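PDB 6K9Z: galactose-1-phosphate uridylyltransferase from Pyrobaculum aerophilum str. IM2, which probably transfers uridylyl groups between UDP-glucose and hexose 1-phosphates such as galactose 1-phosphate, and binds zinc and iron. Local coordinates for residues A241-Q253 and Y263-P275. The protein carries 1 engineered substitution. Sequence-based numbering, arbitrary orientation.
With FE (Fe (III) ion), chain E; ZN (zinc ion), chain D.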
loop_
_atom_site.group_PDB
_atom_site.type_symbol
_atom_site.label_atom_id
_atom_site.label_comp_id
_atom_site.label_asym_id
_atom_site.label_seq_id
_atom_site.Cartn_x
_atom_site.Cartn_y
_atom_site.Cartn_z
ATOM N N ALA A 241 8.692 -1.056 -21.416
ATOM C CA ALA A 241 7.443 -0.374 -21.859
ATOM C C ALA A 241 7.726 0.703 -22.934
ATOM O O ALA A 241 6.782 1.305 -23.374
ATOM C CB ALA A 241 6.689 0.162 -20.650
ATOM N N GLY A 242 8.952 0.956 -23.375
ATOM C CA GLY A 242 9.183 1.932 -24.464
ATOM C C GLY A 242 9.629 3.296 -23.948
ATOM O O GLY A 242 10.318 4.007 -24.706
ATOM N N ILE A 243 9.257 3.669 -22.712
ATOM C CA ILE A 243 9.693 4.924 -22.025
ATOM C C ILE A 243 10.137 4.541 -20.619
ATOM O O ILE A 243 9.607 3.573 -20.077
ATOM C CB ILE A 243 8.560 5.968 -21.977
ATOM C CG1 ILE A 243 7.284 5.392 -21.345
ATOM C CG2 ILE A 243 8.293 6.576 -23.362
ATOM C CD1 ILE A 243 6.057 6.261 -21.492
ATOM N N PRO A 244 11.003 5.320 -19.938
ATOM C CA PRO A 244 11.363 5.013 -18.556
ATOM C C PRO A 244 10.102 4.835 -17.712
ATOM O O PRO A 244 9.119 5.509 -17.908
ATOM C CB PRO A 244 12.188 6.202 -18.079
ATOM C CG PRO A 244 12.698 6.778 -19.395
ATOM C CD PRO A 244 11.532 6.626 -20.348
ATOM N N MET A 245 10.181 3.868 -16.809
ATOM C CA MET A 245 9.082 3.449 -15.915
ATOM C C MET A 245 9.385 3.952 -14.504
ATOM O O MET A 245 10.478 3.729 -13.962
ATOM C CB MET A 245 9.046 1.919 -15.874
ATOM C CG MET A 245 7.865 1.412 -15.241
ATOM S SD MET A 245 7.846 -0.360 -15.111
ATOM C CE MET A 245 7.901 -0.882 -16.822
ATOM N N PRO A 246 8.413 4.583 -13.837
ATOM C CA PRO A 246 8.571 4.871 -12.416
ATOM C C PRO A 246 8.624 3.542 -11.676
ATOM O O PRO A 246 7.938 2.540 -12.026
ATOM C CB PRO A 246 7.336 5.694 -12.041
ATOM C CG PRO A 246 6.330 5.339 -13.135
ATOM C CD PRO A 246 7.124 5.018 -14.380
ATOM N N TYR A 247 9.401 3.513 -10.603
ATOM C CA TYR A 247 9.481 2.277 -9.801
ATOM C C TYR A 247 9.830 2.617 -8.354
ATOM O O TYR A 247 10.310 3.752 -8.032
ATOM C CB TYR A 247 10.515 1.295 -10.362
ATOM C CG TYR A 247 11.939 1.768 -10.272
ATOM C CD1 TYR A 247 12.655 1.588 -9.110
ATOM C CD2 TYR A 247 12.549 2.404 -11.329
ATOM C CE1 TYR A 247 13.955 2.036 -8.974
ATOM C CE2 TYR A 247 13.857 2.861 -11.217
ATOM C CZ TYR A 247 14.539 2.699 -10.030
ATOM O OH TYR A 247 15.803 3.180 -9.870
ATOM N N ILE A 248 9.623 1.588 -7.536
ATOM C CA ILE A 248 9.933 1.555 -6.100
ATOM C C ILE A 248 10.916 0.416 -5.924
ATOM O O ILE A 248 10.689 -0.653 -6.483
ATOM C CB ILE A 248 8.667 1.329 -5.296
ATOM C CG1 ILE A 248 7.761 2.556 -5.425
ATOM C CG2 ILE A 248 9.000 0.961 -3.876
ATOM C CD1 ILE A 248 6.308 2.233 -5.416
ATOM N N MET A 249 11.951 0.653 -5.152
ATOM C CA MET A 249 12.869 -0.437 -4.732
ATOM C C MET A 249 13.037 -0.434 -3.216
ATOM O O MET A 249 13.140 0.644 -2.642
ATOM C CB MET A 249 14.231 -0.272 -5.385
ATOM C CG MET A 249 15.196 -1.348 -4.924
ATOM S SD MET A 249 16.610 -1.452 -6.057
ATOM C CE MET A 249 17.511 -0.026 -5.469
ATOM N N VAL A 250 12.958 -1.610 -2.598
ATOM C CA VAL A 250 13.114 -1.733 -1.136
ATOM C C VAL A 250 13.994 -2.952 -0.871
ATOM O O VAL A 250 13.891 -3.934 -1.546
ATOM C CB VAL A 250 11.740 -1.805 -0.431
ATOM C CG1 VAL A 250 10.944 -3.015 -0.853
ATOM C CG2 VAL A 250 11.833 -1.684 1.087
ATOM N N LEU A 251 14.832 -2.813 0.126
ATOM C CA LEU A 251 15.679 -3.904 0.656
ATOM C C LEU A 251 14.972 -4.549 1.847
ATOM O O LEU A 251 14.811 -3.885 2.869
ATOM C CB LEU A 251 17.029 -3.352 1.087
ATOM C CG LEU A 251 17.951 -4.358 1.796
ATOM C CD1 LEU A 251 18.097 -5.611 0.935
ATOM C CD2 LEU A 251 19.310 -3.719 2.088
ATOM N N HIS A 252 14.596 -5.800 1.718
ATOM C CA HIS A 252 14.017 -6.632 2.801
ATOM C C HIS A 252 15.195 -7.419 3.376
ATOM O O HIS A 252 15.708 -8.292 2.664
ATOM C CB HIS A 252 12.934 -7.527 2.215
ATOM C CG HIS A 252 11.667 -6.799 1.955
ATOM N ND1 HIS A 252 10.549 -7.438 1.443
ATOM C CD2 HIS A 252 11.322 -5.524 2.229
ATOM C CE1 HIS A 252 9.565 -6.549 1.376
ATOM N NE2 HIS A 252 9.983 -5.358 1.831
ATOM N N GLN A 253 15.590 -7.085 4.605
ATOM C CA GLN A 253 16.674 -7.827 5.286
ATOM C C GLN A 253 16.242 -8.118 6.718
ATOM O O GLN A 253 15.220 -7.632 7.203
ATOM C CB GLN A 253 17.982 -7.064 5.164
ATOM C CG GLN A 253 18.015 -5.747 5.907
ATOM C CD GLN A 253 19.392 -5.124 5.892
ATOM O OE1 GLN A 253 20.389 -5.819 5.988
ATOM N NE2 GLN A 253 19.465 -3.808 5.803
ATOM N N TYR A 263 15.632 -16.164 7.622
ATOM C CA TYR A 263 15.317 -15.058 6.692
ATOM C C TYR A 263 16.516 -14.762 5.810
ATOM O O TYR A 263 17.659 -15.046 6.153
ATOM C CB TYR A 263 14.837 -13.831 7.448
ATOM C CG TYR A 263 14.121 -12.802 6.589
ATOM C CD1 TYR A 263 12.875 -13.068 6.057
ATOM C CD2 TYR A 263 14.624 -11.517 6.416
ATOM C CE1 TYR A 263 12.147 -12.109 5.364
ATOM C CE2 TYR A 263 13.928 -10.557 5.676
ATOM C CZ TYR A 263 12.687 -10.856 5.161
ATOM O OH TYR A 263 11.989 -9.871 4.492
ATOM N N HIS A 264 16.180 -14.391 4.573
ATOM C CA HIS A 264 17.126 -14.177 3.447
ATOM C C HIS A 264 16.874 -12.792 2.841
ATOM O O HIS A 264 15.728 -12.532 2.440
ATOM C CB HIS A 264 16.851 -15.307 2.446
ATOM C CG HIS A 264 17.890 -15.578 1.414
ATOM N ND1 HIS A 264 18.230 -16.862 1.051
ATOM C CD2 HIS A 264 18.604 -14.760 0.616
ATOM C CE1 HIS A 264 19.130 -16.825 0.097
ATOM N NE2 HIS A 264 19.376 -15.549 -0.188
ATOM N N LEU A 265 18.001 -12.011 2.679
ATOM C CA LEU A 265 17.730 -10.628 2.266
ATOM C C LEU A 265 17.351 -10.631 0.799
ATOM O O LEU A 265 17.772 -11.566 0.012
ATOM C CB LEU A 265 18.928 -9.716 2.511
ATOM C CG LEU A 265 20.222 -10.019 1.774
ATOM C CD1 LEU A 265 20.260 -9.536 0.338
ATOM C CD2 LEU A 265 21.398 -9.357 2.522
ATOM N N HIS A 266 16.676 -9.664 0.290
ATOM C CA HIS A 266 16.321 -9.556 -1.152
ATOM C C HIS A 266 15.935 -8.104 -1.418
ATOM O O HIS A 266 15.377 -7.456 -0.469
ATOM C CB HIS A 266 15.200 -10.536 -1.530
ATOM C CG HIS A 266 14.044 -10.542 -0.566
ATOM N ND1 HIS A 266 14.098 -11.183 0.682
ATOM C CD2 HIS A 266 12.804 -10.029 -0.664
ATOM C CE1 HIS A 266 12.931 -11.031 1.298
ATOM N NE2 HIS A 266 12.103 -10.390 0.490
ATOM N N PHE A 267 16.172 -7.629 -2.635
ATOM C CA PHE A 267 15.628 -6.360 -3.134
ATOM C C PHE A 267 14.297 -6.655 -3.825
ATOM O O PHE A 267 14.232 -7.619 -4.606
ATOM C CB PHE A 267 16.603 -5.654 -4.055
ATOM C CG PHE A 267 17.832 -5.139 -3.353
ATOM C CD1 PHE A 267 18.893 -6.006 -3.091
ATOM C CD2 PHE A 267 17.917 -3.832 -2.938
ATOM C CE1 PHE A 267 20.054 -5.532 -2.480
ATOM C CE2 PHE A 267 19.087 -3.360 -2.368
ATOM C CZ PHE A 267 20.109 -4.217 -2.052
ATOM N N GLU A 268 13.254 -5.880 -3.485
ATOM C CA GLU A 268 11.989 -5.930 -4.255
ATOM C C GLU A 268 11.950 -4.662 -5.107
ATOM O O GLU A 268 12.129 -3.559 -4.571
ATOM C CB GLU A 268 10.761 -6.139 -3.379
ATOM C CG GLU A 268 10.833 -7.342 -2.479
ATOM C CD GLU A 268 9.559 -7.707 -1.769
ATOM O OE1 GLU A 268 9.464 -8.857 -1.322
ATOM O OE2 GLU A 268 8.703 -6.816 -1.630
ATOM N N ILE A 269 11.643 -4.831 -6.389
ATOM C CA ILE A 269 11.449 -3.698 -7.301
ATOM C C ILE A 269 10.018 -3.779 -7.854
ATOM O O ILE A 269 9.669 -4.828 -8.448
ATOM C CB ILE A 269 12.510 -3.726 -8.412
ATOM C CG1 ILE A 269 13.945 -3.604 -7.920
ATOM C CG2 ILE A 269 12.220 -2.643 -9.418
ATOM C CD1 ILE A 269 14.948 -4.120 -8.944
ATOM N N TYR A 270 9.271 -2.688 -7.713
ATOM C CA TYR A 270 7.875 -2.540 -8.182
ATOM C C TYR A 270 7.908 -1.531 -9.313
ATOM O O TYR A 270 7.970 -0.380 -9.017
ATOM C CB TYR A 270 6.953 -2.106 -7.061
ATOM C CG TYR A 270 7.117 -2.799 -5.741
ATOM C CD1 TYR A 270 7.464 -4.124 -5.620
ATOM C CD2 TYR A 270 6.832 -2.097 -4.584
ATOM C CE1 TYR A 270 7.539 -4.754 -4.387
ATOM C CE2 TYR A 270 6.929 -2.677 -3.328
ATOM C CZ TYR A 270 7.322 -4.015 -3.231
ATOM O OH TYR A 270 7.418 -4.564 -1.983
ATOM N N GLY A 271 7.940 -1.997 -10.564
ATOM C CA GLY A 271 7.743 -1.134 -11.736
ATOM C C GLY A 271 6.288 -0.830 -11.904
ATOM O O GLY A 271 5.463 -1.800 -11.906
ATOM N N MET A 272 5.943 0.450 -12.020
ATOM C CA MET A 272 4.541 0.865 -11.756
ATOM C C MET A 272 3.792 1.139 -13.063
ATOM O O MET A 272 2.667 1.598 -12.996
ATOM C CB MET A 272 4.467 2.038 -10.778
ATOM C CG MET A 272 5.048 1.698 -9.409
ATOM S SD MET A 272 4.089 0.326 -8.660
ATOM C CE MET A 272 2.667 1.247 -8.108
ATOM N N TYR A 273 4.339 0.812 -14.236
ATOM C CA TYR A 273 3.558 0.862 -15.503
ATOM C C TYR A 273 2.992 -0.531 -15.786
ATOM O O TYR A 273 3.722 -1.494 -15.697
ATOM C CB TYR A 273 4.392 1.323 -16.692
ATOM C CG TYR A 273 4.675 2.803 -16.801
ATOM C CD1 TYR A 273 3.988 3.752 -16.064
ATOM C CD2 TYR A 273 5.568 3.265 -17.745
ATOM C CE1 TYR A 273 4.235 5.114 -16.220
ATOM C CE2 TYR A 273 5.830 4.614 -17.923
ATOM C CZ TYR A 273 5.168 5.543 -17.155
ATOM O OH TYR A 273 5.394 6.873 -17.322
ATOM N N ARG A 274 1.702 -0.560 -16.280
ATOM C CA ARG A 274 1.158 -1.827 -16.821
ATOM C C ARG A 274 1.940 -2.131 -18.119
ATOM O O ARG A 274 2.618 -1.241 -18.690
ATOM C CB ARG A 274 -0.360 -1.749 -17.069
ATOM C CG ARG A 274 -1.201 -1.619 -15.804
ATOM C CD ARG A 274 -2.692 -1.496 -16.117
ATOM N NE ARG A 274 -3.466 -1.398 -14.873
ATOM C CZ ARG A 274 -3.685 -0.291 -14.151
ATOM N NH1 ARG A 274 -3.159 0.874 -14.507
ATOM N NH2 ARG A 274 -4.427 -0.363 -13.049
ATOM N N PRO A 275 1.873 -3.262 -18.779
ATOM C CA PRO A 275 2.472 -3.545 -20.085
ATOM C C PRO A 275 2.039 -2.556 -21.179
ATOM O O PRO A 275 2.831 -2.302 -22.064
ATOM C CB PRO A 275 2.020 -4.989 -20.362
ATOM C CG PRO A 275 1.943 -5.599 -18.999
ATOM C CD PRO A 275 1.320 -4.489 -18.158
HETATM FE FE FE E . 10.081 -9.521 0.760
HETATM ZN ZN ZN D . 18.011 -18.633 2.550
HETATM O O HOH W 1 9.153 -11.401 -0.017
#
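His-252, His-266 and Glu-268 converge on one iron(III) ion from the neighbouring strands 247-252 and 266-271, which run antiparallel, joined by backbone hydrogen bonds from the His-252/His-266 pair to Met-272 N on Pro-246 O. His-252 ND1 lies 2.2 Å from the iron, which His-266 NE2 and Glu-268 OE1 also bind; a water and both carboxylate oxygens of Glu-156 complete the shell. At the dimer interface, His-252 NE2 is hydrogen-bonded to Gly-288 O of the second subunit. The two imidazoles stand almost perpendicular, planes at 86°, with His-252 CB over one face of the His-266 ring. Iron on NE2 and the bond from ND1 to His-264 O (2.8 Å), which lies in the imidazole plane, together fix the His-266 ring's rotation, while His-264 itself binds zinc. Glu-268 OE2, the oxygen not bound to iron, takes a hydrogen bond from Tyr-270 OH (2.6 Å), which steadies the carboxylate. On the opposite sheet face, packed against helix 220-240, Leu-251 CD1 sits centrally over the Phe-267 ring, 3.9 Å from its centroid, and Met-249 SD approaches the same ring obliquely.

Beyond the strands, buried Tyr-273 packs tightly: with CG anti to its carbonyl carbon (chi1 -77°), it lays one ring face against Pro-246 CD, 3.5 Å from the centroid, while Met-245 CG passes its CB; its hydroxyl bonds Glu-131. Only the turn at Ile-243 and Pro-244 is loose and solvent-exposed, Ile-243 CG1 meeting the ring's edge. Replacing Tyr-273 with alanine would probably leave Pro-246 CD without the ring face it packs on, Ile-243 without its edge contact and Glu-131 without its hydroxyl partner. The whole is a central antiparallel strand pair of the GalT half-barrel, with a two-histidine, two-glutamate iron site on one face.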